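Local coordinates for UDP-N-acetylenolpyruvoylglucosamine reductase (Listeria monocytogenes, PDB 3TX1), which binds FAD and probably catalyses the NADPH-dependent reduction of UDP-N-acetylenolpyruvoylglucosamine to UDP-N-acetylmuramate, a step in building the bacterial cell wall, at residues S244-P249 and V309-E314; S261-H266 and Q300-E305. One frame throughout, in Å; residues are numbered along the deposited sequence.

Contact 1 of 2, residues S244-P249 and V309-E314; sequences SVFKRP and VELETE
A single antiparallel beta bridge between Phe246 and Thr313 joins two loop segments of the C-terminal domain at the edge of the predicted active site. The two residues form a non-hydrogen-bonded pair, and the backbone bonds lie outside them: Glu314 N to Val245 O at 2.9 Å and Lys247 N to Glu312 O at 2.8 Å. Glu312 O does double duty, because it also lies in the plane of the Phe246 ring at its edge, 3.5 Å from CD2, where aromatic hydrogens carry slight positive charge. The broad ring suits this buried place. Leu311 CB sits over one face, 3.9 Å from the centroid, in a CH-pi contact, while Val245 CG1 lies toward the rim of the opposite face. With CG anti to its carbonyl carbon (chi1 -74°), Leu311 also sends CD2 to Pro249 CG at 4.0 Å, and beside it Pro249 CB meets Val309 CG1. Lys247 suits the exposed side: its extended chain lays CE along Thr313 O at 3.3 Å and takes the ammonium group beyond the backbone. The bridge sets the predicted proton donor, Ser244, and another predicted active-site residue, Glu314, at neighbouring backbone positions, Ser244 O lying 3.9 Å from Glu314 CG. Glu314 touches Arg194, and its OE1 hydrogen-bonds a glycerol, probably from the crystallisation liquor. The apolar side faces two helices. Phe246 packs on Ile296 and Val299 of helix 289-307, and Pro249 and Val309 on Leu257 of helix 254-260, while strand 316-318 begins just beyond Glu314.

Contact 2 of 2, residues S261-H266 and Q300-E305; sequences SGLQGH and QQTVRE
Leu263 meets Val303 beside a helix whose flat group, the guanidinium of Arg304, is carried away from the loop. Gln300 O lies over the centre of one face of that guanidinium, 3.6 Å from its plane. Gln301 OE1 accepts Arg304 NE at 3.0 Å from a position tilted 25° out of the same plane. On the loop, the His266 ring stacks with Tyr298. Across the contact the packing is apolar: Leu263 CD1 reaches Val303 CG2 at 3.9 Å, while CD2 meets the end of Thr302 tip to tip, 4.0 Å from CG2. Helix 254-260 ends here in a Schellman motif, Gly262 accepting the positive phi, and the next residue, Leu263, faces helix 289-307. A type II turn then leads from Leu263 to His266. Its third residue, Gly265, also has positive phi (99°), and at its backbone angles a CB would be jammed against the carbonyl O of Gln264, which calls for glycine. Both hydroxyls at the contact bond to a backbone carbonyl four residues earlier: Thr302 OG1 to Tyr298 O and Ser261 OG to Leu257 O. The serine still packs on the valine, OG lying 3.7 Å from Val303 CG2.

Overall arrangement
Both contacts tie loops to neighbouring parts of the C-terminal domain: contact 1 packs on helices 254-260 and 289-307, and contact 2 joins the loop after the first to the second. Contact 1, partly buried, lies nearer the centre of the chain and depends on backbone bonds, with one side apolar and the other at the predicted catalytic residues. Contact 2 is smaller, buried and farther out, away from those residues, and rests on aliphatic packing between a loop and a helix. Their centres are 12 Å apart, and they meet directly: Arg304 forms a salt bridge with Glu310, Gln300 NE2 probably bonds to Leu311 O, and Gln300 CG packs on the Phe246 ring. Val303 also touches Leu311.

Contact 1 of 2, residues S244-P249 and V309-E314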
ATOM      1  N   SER A 244       2.596  -3.030  10.000  1.00 37.58           N
ATOM      2  CA  SER A 244       2.418  -4.055  10.949  1.00 38.89           C
ATOM      3  C   SER A 244       2.403  -5.257   9.997  1.00 35.15           C
ATOM      4  O   SER A 244       1.620  -5.298   9.067  1.00 37.91           O
ATOM      5  CB  SER A 244       1.078  -3.861  11.649  1.00 44.70           C
ATOM      6  OG  SER A 244       1.083  -4.404  12.959  1.00 59.62           O
ATOM      7  N   VAL A 245       3.323  -6.187  10.195  1.00 31.27           N
ATOM      8  CA  VAL A 245       3.445  -7.378   9.368  1.00 30.46           C
ATOM      9  C   VAL A 245       2.262  -8.374   9.465  1.00 31.14           C
ATOM     10  O   VAL A 245       1.952  -9.032   8.505  1.00 32.63           O
ATOM     11  CB  VAL A 245       4.798  -8.108   9.687  1.00 29.72           C
ATOM     12  CG1 VAL A 245       4.823  -9.518   9.121  1.00 31.43           C
ATOM     13  CG2 VAL A 245       5.997  -7.344   9.149  1.00 28.52           C
ATOM     14  N   PHE A 246       1.598  -8.481  10.610  1.00 32.15           N
ATOM     15  CA  PHE A 246       0.552  -9.501  10.790  1.00 32.74           C
ATOM     16  C   PHE A 246      -0.840  -8.983  11.136  1.00 33.55           C
ATOM     17  O   PHE A 246      -0.974  -7.974  11.784  1.00 35.98           O
ATOM     18  CB  PHE A 246       0.973 -10.474  11.918  1.00 31.73           C
ATOM     19  CG  PHE A 246       2.220 -11.259  11.618  1.00 29.95           C
ATOM     20  CD1 PHE A 246       3.446 -10.850  12.098  1.00 28.82           C
ATOM     21  CD2 PHE A 246       2.165 -12.410  10.833  1.00 31.23           C
ATOM     22  CE1 PHE A 246       4.586 -11.573  11.808  1.00 29.03           C
ATOM     23  CE2 PHE A 246       3.299 -13.143  10.526  1.00 29.09           C
ATOM     24  CZ  PHE A 246       4.515 -12.728  11.021  1.00 29.45           C
ATOM     25  N   LYS A 247      -1.882  -9.712  10.761  1.00 34.76           N
ATOM     26  CA  LYS A 247      -3.228  -9.336  11.182  1.00 37.35           C
ATOM     27  C   LYS A 247      -3.292  -9.577  12.688  1.00 39.59           C
ATOM     28  O   LYS A 247      -2.454 -10.266  13.251  1.00 39.32           O
ATOM     29  CB  LYS A 247      -4.280 -10.195  10.472  1.00 38.74           C
ATOM     30  CG  LYS A 247      -4.079 -10.269   8.970  1.00 40.29           C
ATOM     31  CD  LYS A 247      -5.147 -11.086   8.254  1.00 43.66           C
ATOM     32  CE  LYS A 247      -5.012 -10.930   6.739  1.00 44.36           C
ATOM     33  NZ  LYS A 247      -6.218 -11.404   6.000  1.00 48.24           N
ATOM     34  N   ARG A 248      -4.281  -9.029  13.364  1.00 45.89           N
ATOM     35  CA  ARG A 248      -4.340  -9.254  14.800  1.00 51.39           C
ATOM     36  C   ARG A 248      -5.103 -10.569  15.093  1.00 53.79           C
ATOM     37  O   ARG A 248      -6.275 -10.716  14.727  1.00 53.12           O
ATOM     38  CB  ARG A 248      -4.928  -8.035  15.519  1.00 55.94           C
ATOM     39  CG  ARG A 248      -4.811  -8.062  17.039  1.00 64.65           C
ATOM     40  CD  ARG A 248      -5.720  -7.020  17.701  1.00 73.85           C
ATOM     41  NE  ARG A 248      -5.186  -5.650  17.904  1.00 77.92           N
ATOM     42  CZ  ARG A 248      -4.926  -4.738  16.955  1.00 77.26           C
ATOM     43  NH1 ARG A 248      -5.038  -5.033  15.662  1.00 74.68           N
ATOM     44  NH2 ARG A 248      -4.492  -3.525  17.305  1.00 73.30           N
ATOM     45  N   PRO A 249      -4.433 -11.495  15.771  1.00 53.45           N
ATOM     46  CA  PRO A 249      -5.060 -12.755  16.181  1.00 55.41           C
ATOM     47  C   PRO A 249      -6.125 -12.513  17.247  1.00 64.69           C
ATOM     48  O   PRO A 249      -5.904 -11.732  18.172  1.00 64.70           O
ATOM     49  CB  PRO A 249      -3.893 -13.546  16.773  1.00 49.86           C
ATOM     50  CG  PRO A 249      -2.950 -12.503  17.267  1.00 49.09           C
ATOM     51  CD  PRO A 249      -3.064 -11.359  16.299  1.00 48.79           C
ATOM     52  N   VAL A 309      -0.668 -20.127  18.277  1.00 68.15           N
ATOM     53  CA  VAL A 309      -1.465 -19.110  17.653  1.00 65.62           C
ATOM     54  C   VAL A 309      -0.909 -18.901  16.260  1.00 63.00           C
ATOM     55  O   VAL A 309       0.306 -18.801  16.100  1.00 59.91           O
ATOM     56  CB  VAL A 309      -1.396 -17.798  18.458  1.00 63.30           C
ATOM     57  CG1 VAL A 309      -2.244 -16.715  17.807  1.00 63.29           C
ATOM     58  CG2 VAL A 309      -1.812 -18.008  19.905  1.00 65.16           C
ATOM     59  N   GLU A 310      -1.807 -18.843  15.269  1.00 64.21           N
ATOM     60  CA  GLU A 310      -1.484 -18.624  13.851  1.00 61.94           C
ATOM     61  C   GLU A 310      -1.362 -17.161  13.496  1.00 58.11           C
ATOM     62  O   GLU A 310      -2.374 -16.462  13.376  1.00 59.22           O
ATOM     63  CB  GLU A 310      -2.597 -19.164  12.961  1.00 65.43           C
ATOM     64  CG  GLU A 310      -2.748 -20.664  12.917  1.00 70.69           C
ATOM     65  CD  GLU A 310      -1.660 -21.367  12.122  1.00 70.79           C
ATOM     66  OE1 GLU A 310      -1.970 -22.449  11.522  1.00 74.58           O
ATOM     67  OE2 GLU A 310      -0.521 -20.836  12.088  1.00 66.71           O
ATOM     68  N   LEU A 311      -0.149 -16.676  13.284  1.00 54.13           N
ATOM     69  CA  LEU A 311      -0.028 -15.292  12.860  1.00 50.66           C
ATOM     70  C   LEU A 311      -0.160 -15.273  11.360  1.00 50.76           C
ATOM     71  O   LEU A 311       0.591 -15.931  10.660  1.00 51.16           O
ATOM     72  CB  LEU A 311       1.281 -14.663  13.314  1.00 47.04           C
ATOM     73  CG  LEU A 311       1.372 -14.311  14.791  1.00 46.13           C
ATOM     74  CD1 LEU A 311       2.792 -13.921  15.133  1.00 43.37           C
ATOM     75  CD2 LEU A 311       0.404 -13.196  15.160  1.00 46.26           C
ATOM     76  N   GLU A 312      -1.152 -14.563  10.861  1.00 51.20           N
ATOM     77  CA  GLU A 312      -1.343 -14.500   9.430  1.00 51.93           C
ATOM     78  C   GLU A 312      -0.894 -13.156   8.949  1.00 49.36           C
ATOM     79  O   GLU A 312      -1.110 -12.136   9.628  1.00 48.83           O
ATOM     80  CB  GLU A 312      -2.779 -14.848   9.096  1.00 55.26           C
ATOM     81  CG  GLU A 312      -3.025 -16.264   9.607  1.00 59.51           C
ATOM     82  CD  GLU A 312      -4.415 -16.823   9.377  1.00 64.43           C
ATOM     83  OE1 GLU A 312      -5.354 -16.026   9.059  1.00 64.75           O
ATOM     84  OE2 GLU A 312      -4.550 -18.079   9.537  1.00 67.61           O
ATOM     85  N   THR A 313      -0.198 -13.141   7.829  1.00 48.51           N
ATOM     86  CA  THR A 313       0.343 -11.883   7.358  1.00 47.26           C
ATOM     87  C   THR A 313      -0.758 -10.889   6.940  1.00 48.71           C
ATOM     88  O   THR A 313      -1.796 -11.274   6.400  1.00 51.96           O
ATOM     89  CB  THR A 313       1.300 -12.096   6.177  1.00 46.37           C
ATOM     90  OG1 THR A 313       0.631 -12.853   5.179  1.00 48.64           O
ATOM     91  CG2 THR A 313       2.524 -12.859   6.582  1.00 46.09           C
ATOM     92  N   GLU A 314      -0.553  -9.623   7.254  1.00 48.45           N
ATOM     93  CA  GLU A 314      -1.416  -8.569   6.780  1.00 50.08           C
ATOM     94  C   GLU A 314      -0.778  -8.123   5.468  1.00 47.92           C
ATOM     95  O   GLU A 314      -1.438  -8.092   4.439  1.00 49.89           O
ATOM     96  CB  GLU A 314      -1.536  -7.444   7.828  1.00 53.39           C
ATOM     97  CG  GLU A 314      -1.755  -6.001   7.335  1.00 57.49           C
ATOM     98  CD  GLU A 314      -3.123  -5.699   6.709  1.00 63.33           C
ATOM     99  OE1 GLU A 314      -3.572  -4.516   6.760  1.00 67.70           O
ATOM    100  OE2 GLU A 314      -3.759  -6.615   6.154  1.00 66.89           O
TER

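Contact 2 of 2, residues S261-H266 and Q300-E305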
ATOM      1  N   SER A 261       7.387 -14.121  22.689  1.00 33.77           N
ATOM      2  CA  SER A 261       8.079 -15.331  22.223  1.00 32.87           C
ATOM      3  C   SER A 261       9.600 -15.190  22.161  1.00 31.54           C
ATOM      4  O   SER A 261      10.284 -16.096  21.717  1.00 30.81           O
ATOM      5  CB  SER A 261       7.537 -15.772  20.869  1.00 31.87           C
ATOM      6  OG  SER A 261       6.139 -15.981  20.980  1.00 33.43           O
ATOM      7  N   GLY A 262      10.113 -14.046  22.613  1.00 31.09           N
ATOM      8  CA  GLY A 262      11.522 -13.780  22.613  1.00 30.06           C
ATOM      9  C   GLY A 262      12.058 -13.405  21.260  1.00 28.79           C
ATOM     10  O   GLY A 262      13.251 -13.481  21.034  1.00 30.06           O
ATOM     11  N   LEU A 263      11.198 -12.987  20.347  1.00 27.60           N
ATOM     12  CA  LEU A 263      11.654 -12.617  19.008  1.00 26.14           C
ATOM     13  C   LEU A 263      12.011 -11.167  18.789  1.00 25.59           C
ATOM     14  O   LEU A 263      12.490 -10.832  17.735  1.00 25.67           O
ATOM     15  CB  LEU A 263      10.605 -12.971  17.961  1.00 26.22           C
ATOM     16  CG  LEU A 263      10.287 -14.451  17.807  1.00 27.48           C
ATOM     17  CD1 LEU A 263       8.881 -14.552  17.212  1.00 26.83           C
ATOM     18  CD2 LEU A 263      11.359 -15.128  16.973  1.00 25.44           C
ATOM     19  N   GLN A 264      11.781 -10.287  19.746  1.00 27.05           N
ATOM     20  CA  GLN A 264      12.082  -8.884  19.502  1.00 25.64           C
ATOM     21  C   GLN A 264      13.589  -8.627  19.448  1.00 26.46           C
ATOM     22  O   GLN A 264      14.323  -8.979  20.388  1.00 27.64           O
ATOM     23  CB  GLN A 264      11.426  -7.996  20.534  1.00 26.45           C
ATOM     24  CG  GLN A 264      11.483  -6.550  20.091  1.00 26.51           C
ATOM     25  CD  GLN A 264      10.610  -5.613  20.910  1.00 27.64           C
ATOM     26  OE1 GLN A 264      10.331  -5.856  22.092  1.00 28.50           O
ATOM     27  NE2 GLN A 264      10.192  -4.513  20.280  1.00 27.18           N
ATOM     28  N   GLY A 265      14.025  -8.018  18.334  1.00 25.05           N
ATOM     29  CA  GLY A 265      15.421  -7.708  18.089  1.00 24.57           C
ATOM     30  C   GLY A 265      16.022  -8.759  17.180  1.00 24.47           C
ATOM     31  O   GLY A 265      17.104  -8.588  16.656  1.00 25.45           O
ATOM     32  N   HIS A 266      15.309  -9.851  16.957  1.00 24.29           N
ATOM     33  CA  HIS A 266      15.813 -10.910  16.112  1.00 24.26           C
ATOM     34  C   HIS A 266      16.205 -10.379  14.778  1.00 23.66           C
ATOM     35  O   HIS A 266      15.518  -9.533  14.231  1.00 23.85           O
ATOM     36  CB  HIS A 266      14.801 -12.048  15.961  1.00 24.03           C
ATOM     37  CG  HIS A 266      15.466 -13.384  15.846  1.00 25.89           C
ATOM     38  ND1 HIS A 266      15.849 -14.100  16.939  1.00 28.15           N
ATOM     39  CD2 HIS A 266      15.954 -14.059  14.751  1.00 26.63           C
ATOM     40  CE1 HIS A 266      16.480 -15.213  16.549  1.00 28.71           C
ATOM     41  NE2 HIS A 266      16.558 -15.191  15.210  1.00 28.76           N
ATOM     42  N   GLN A 300       6.447 -16.608  12.621  1.00 24.69           N
ATOM     43  CA  GLN A 300       5.240 -17.406  12.555  1.00 26.13           C
ATOM     44  C   GLN A 300       5.496 -18.736  13.203  1.00 27.48           C
ATOM     45  O   GLN A 300       4.715 -19.207  14.020  1.00 29.84           O
ATOM     46  CB  GLN A 300       4.886 -17.669  11.110  1.00 27.73           C
ATOM     47  CG  GLN A 300       4.276 -16.485  10.398  1.00 28.14           C
ATOM     48  CD  GLN A 300       3.810 -16.817   8.992  1.00 29.20           C
ATOM     49  OE1 GLN A 300       4.595 -17.232   8.142  1.00 30.82           O
ATOM     50  NE2 GLN A 300       2.532 -16.581   8.729  1.00 29.76           N
ATOM     51  N   GLN A 301       6.604 -19.358  12.851  1.00 27.35           N
ATOM     52  CA  GLN A 301       6.875 -20.679  13.398  1.00 28.50           C
ATOM     53  C   GLN A 301       7.141 -20.692  14.896  1.00 28.24           C
ATOM     54  O   GLN A 301       6.696 -21.591  15.576  1.00 29.63           O
ATOM     55  CB  GLN A 301       8.020 -21.363  12.650  1.00 28.61           C
ATOM     56  CG  GLN A 301       8.238 -22.774  13.132  1.00 31.03           C
ATOM     57  CD  GLN A 301       6.992 -23.623  12.987  1.00 32.99           C
ATOM     58  OE1 GLN A 301       6.091 -23.321  12.179  1.00 32.86           O
ATOM     59  NE2 GLN A 301       6.925 -24.697  13.772  1.00 34.76           N
ATOM     60  N   THR A 302       7.867 -19.703  15.403  1.00 26.64           N
ATOM     61  CA  THR A 302       8.221 -19.665  16.808  1.00 27.19           C
ATOM     62  C   THR A 302       6.977 -19.344  17.633  1.00 28.58           C
ATOM     63  O   THR A 302       6.734 -19.888  18.710  1.00 30.51           O
ATOM     64  CB  THR A 302       9.264 -18.578  17.006  1.00 26.07           C
ATOM     65  OG1 THR A 302      10.378 -18.860  16.160  1.00 26.71           O
ATOM     66  CG2 THR A 302       9.751 -18.529  18.408  1.00 27.33           C
ATOM     67  N   VAL A 303       6.158 -18.452  17.121  1.00 28.15           N
ATOM     68  CA  VAL A 303       4.977 -18.109  17.862  1.00 29.67           C
ATOM     69  C   VAL A 303       4.038 -19.275  18.002  1.00 33.17           C
ATOM     70  O   VAL A 303       3.452 -19.452  19.066  1.00 35.88           O
ATOM     71  CB  VAL A 303       4.248 -16.897  17.284  1.00 27.29           C
ATOM     72  CG1 VAL A 303       2.928 -16.710  17.994  1.00 27.65           C
ATOM     73  CG2 VAL A 303       5.139 -15.691  17.465  1.00 25.54           C
ATOM     74  N   ARG A 304       3.898 -20.088  16.961  1.00 34.84           N
ATOM     75  CA  ARG A 304       2.932 -21.156  17.064  1.00 38.84           C
ATOM     76  C   ARG A 304       3.470 -22.269  17.985  1.00 42.12           C
ATOM     77  O   ARG A 304       2.718 -23.090  18.518  1.00 46.11           O
ATOM     78  CB  ARG A 304       2.451 -21.614  15.689  1.00 39.44           C
ATOM     79  CG  ARG A 304       2.996 -22.908  15.181  1.00 44.45           C
ATOM     80  CD  ARG A 304       2.355 -23.312  13.845  1.00 51.35           C
ATOM     81  NE  ARG A 304       3.140 -22.873  12.679  1.00 54.43           N
ATOM     82  CZ  ARG A 304       2.929 -21.758  11.975  1.00 54.89           C
ATOM     83  NH1 ARG A 304       3.729 -21.474  10.936  1.00 52.80           N
ATOM     84  NH2 ARG A 304       1.920 -20.941  12.288  1.00 48.15           N
ATOM     85  N   GLU A 305       4.771 -22.260  18.235  1.00 41.19           N
ATOM     86  CA  GLU A 305       5.323 -23.271  19.111  1.00 43.77           C
ATOM     87  C   GLU A 305       5.166 -22.929  20.563  1.00 45.96           C
ATOM     88  O   GLU A 305       4.943 -23.818  21.367  1.00 52.45           O
ATOM     89  CB  GLU A 305       6.762 -23.580  18.765  1.00 42.07           C
ATOM     90  CG  GLU A 305       6.866 -24.343  17.465  1.00 41.52           C
ATOM     91  CD  GLU A 305       8.294 -24.489  16.980  1.00 43.52           C
ATOM     92  OE1 GLU A 305       9.254 -24.239  17.771  1.00 42.91           O
ATOM     93  OE2 GLU A 305       8.454 -24.853  15.786  1.00 43.56           O
TER